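Local coordinates for protein isomerase/lactonizing enzyme (Agrobacterium tumefaciens, PDB 1RVK) that is of unknown function but belongs to the enolase superfamily, binds magnesium and probably abstracts a proton next to a substrate carboxylate, at residues K67-G72 against E79-D84. Numbering follows the deposited sequence.
Sequences KKVLIG and ERLWQD
D84 OD2 lies 2.7 Å from a water that also sits 3.0 Å from V69 O, placed to donate to each, though which acceptors receive its protons at any moment is not settled. No direct hydrogen bond joins the two segments; the water spans them, next to a carbonyl in the last turn of helix 59-70. V69 O has a second, apolar neighbour: L81 CD2 lies 3.7 Å from it. V69 and L81 illustrate how branched side chains close the gap between neighbouring helices. The V69 side chain points at the second helix and, with CG1 anti to the backbone N (chi1 172°), sets that methyl 3.8 Å from D84 CB, while L81 CD2 lies 4.0 Å from the same CG1. L81 forks between two partners, because its other methyl, CD1, meets L70 CD2 at 3.6 Å, the two leucines crossing at about a right angle. L70 then continues inward to V104 and L108 of helix 98-116 and to I3 and V6 of strand 3-15, whereas V69 also touches L85, next after D84, and W88 about a turn beyond. Such packing of consecutive helices beside an antiparallel sheet is characteristic of the N-terminal alpha+beta capping domain of the enolase superfamily.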
loop_
_atom_site.group_PDB
_atom_site.type_symbol
_atom_site.label_atom_id
_atom_site.label_comp_id
_atom_site.label_asym_id
_atom_site.label_seq_id
_atom_site.Cartn_x
_atom_site.Cartn_y
_atom_site.Cartn_z
ATOM N N LYS A 67 -13.240 6.608 20.037
ATOM C CA LYS A 67 -14.105 7.675 20.531
ATOM C C LYS A 67 -13.517 8.390 21.742
ATOM O O LYS A 67 -13.606 9.610 21.848
ATOM C CB LYS A 67 -15.490 7.127 20.881
ATOM C CG LYS A 67 -16.337 6.835 19.660
ATOM C CD LYS A 67 -17.726 6.364 20.045
ATOM C CE LYS A 67 -18.594 6.188 18.811
ATOM N NZ LYS A 67 -19.959 5.691 19.148
ATOM N N LYS A 68 -12.908 7.630 22.648
ATOM C CA LYS A 68 -12.317 8.211 23.849
ATOM C C LYS A 68 -11.211 9.216 23.550
ATOM O O LYS A 68 -10.974 10.135 24.328
ATOM C CB LYS A 68 -11.765 7.111 24.754
ATOM C CG LYS A 68 -12.820 6.201 25.348
ATOM C CD LYS A 68 -12.168 5.192 26.277
ATOM C CE LYS A 68 -13.190 4.283 26.929
ATOM N NZ LYS A 68 -12.515 3.297 27.820
ATOM N N VAL A 69 -10.533 9.042 22.423
ATOM C CA VAL A 69 -9.461 9.950 22.047
ATOM C C VAL A 69 -9.950 11.142 21.229
ATOM O O VAL A 69 -9.541 12.277 21.475
ATOM C CB VAL A 69 -8.370 9.217 21.222
ATOM C CG1 VAL A 69 -7.357 10.222 20.675
ATOM C CG2 VAL A 69 -7.678 8.182 22.092
ATOM N N LEU A 70 -10.840 10.883 20.275
ATOM C CA LEU A 70 -11.335 11.928 19.379
ATOM C C LEU A 70 -12.483 12.836 19.816
ATOM O O LEU A 70 -12.411 14.045 19.633
ATOM C CB LEU A 70 -11.720 11.312 18.032
ATOM C CG LEU A 70 -10.655 10.588 17.205
ATOM C CD1 LEU A 70 -11.231 10.263 15.830
ATOM C CD2 LEU A 70 -9.426 11.456 17.063
ATOM N N ILE A 71 -13.549 12.262 20.364
ATOM C CA ILE A 71 -14.709 13.059 20.756
ATOM C C ILE A 71 -14.386 14.240 21.664
ATOM O O ILE A 71 -13.763 14.078 22.713
ATOM C CB ILE A 71 -15.786 12.177 21.433
ATOM C CG1 ILE A 71 -16.236 11.076 20.466
ATOM C CG2 ILE A 71 -16.991 13.029 21.829
ATOM C CD1 ILE A 71 -16.916 11.594 19.210
ATOM N N GLY A 72 -14.813 15.427 21.240
ATOM C CA GLY A 72 -14.586 16.638 22.013
ATOM C C GLY A 72 -13.235 17.289 21.788
ATOM O O GLY A 72 -12.873 18.248 22.473
ATOM N N GLU A 79 -1.349 15.544 15.342
ATOM C CA GLU A 79 -0.179 14.987 16.008
ATOM C C GLU A 79 -0.533 14.556 17.431
ATOM O O GLU A 79 -0.162 13.466 17.866
ATOM C CB GLU A 79 0.966 16.004 16.030
ATOM C CG GLU A 79 2.276 15.459 16.597
ATOM C CD GLU A 79 2.848 14.300 15.789
ATOM O OE1 GLU A 79 2.379 14.059 14.655
ATOM O OE2 GLU A 79 3.783 13.636 16.285
ATOM N N ARG A 80 -1.260 15.404 18.157
ATOM C CA ARG A 80 -1.646 15.067 19.523
ATOM C C ARG A 80 -2.570 13.857 19.549
ATOM O O ARG A 80 -2.427 12.979 20.396
ATOM C CB ARG A 80 -2.344 16.251 20.200
ATOM C CG ARG A 80 -2.842 15.941 21.615
ATOM C CD ARG A 80 -3.269 17.208 22.344
ATOM N NE ARG A 80 -4.399 17.879 21.706
ATOM C CZ ARG A 80 -5.664 17.476 21.794
ATOM N NH1 ARG A 80 -5.974 16.393 22.496
ATOM N NH2 ARG A 80 -6.622 18.162 21.184
ATOM N N LEU A 81 -3.511 13.803 18.613
ATOM C CA LEU A 81 -4.449 12.690 18.572
ATOM C C LEU A 81 -3.774 11.382 18.160
ATOM O O LEU A 81 -4.085 10.320 18.705
ATOM C CB LEU A 81 -5.619 13.022 17.638
ATOM C CG LEU A 81 -6.423 14.251 18.089
ATOM C CD1 LEU A 81 -7.527 14.559 17.086
ATOM C CD2 LEU A 81 -7.016 13.993 19.460
ATOM N N TRP A 82 -2.841 11.457 17.215
ATOM C CA TRP A 82 -2.139 10.254 16.777
ATOM C C TRP A 82 -1.298 9.727 17.930
ATOM O O TRP A 82 -1.283 8.528 18.204
ATOM C CB TRP A 82 -1.222 10.552 15.586
ATOM C CG TRP A 82 -0.663 9.308 14.958
ATOM C CD1 TRP A 82 -1.245 8.546 13.983
ATOM C CD2 TRP A 82 0.556 8.645 15.309
ATOM N NE1 TRP A 82 -0.464 7.447 13.707
ATOM C CE2 TRP A 82 0.648 7.483 14.508
ATOM C CE3 TRP A 82 1.581 8.918 16.227
ATOM C CZ2 TRP A 82 1.723 6.592 14.598
ATOM C CZ3 TRP A 82 2.653 8.029 16.317
ATOM C CH2 TRP A 82 2.712 6.881 15.506
ATOM N N GLN A 83 -0.595 10.629 18.610
ATOM C CA GLN A 83 0.243 10.221 19.728
ATOM C C GLN A 83 -0.595 9.634 20.860
ATOM O O GLN A 83 -0.150 8.712 21.542
ATOM C CB GLN A 83 1.080 11.406 20.234
ATOM C CG GLN A 83 2.081 11.957 19.200
ATOM C CD GLN A 83 3.313 11.073 18.984
ATOM O OE1 GLN A 83 4.155 11.361 18.124
ATOM N NE2 GLN A 83 3.428 10.006 19.763
ATOM N N ASP A 84 -1.809 10.151 21.062
ATOM C CA ASP A 84 -2.671 9.611 22.118
ATOM C C ASP A 84 -3.047 8.163 21.816
ATOM O O ASP A 84 -3.061 7.319 22.710
ATOM C CB ASP A 84 -3.961 10.425 22.277
ATOM C CG ASP A 84 -3.757 11.717 23.054
ATOM O OD1 ASP A 84 -2.778 11.820 23.828
ATOM O OD2 ASP A 84 -4.597 12.628 22.902
HETATM O O HOH W 1 -7.292 12.938 23.288
#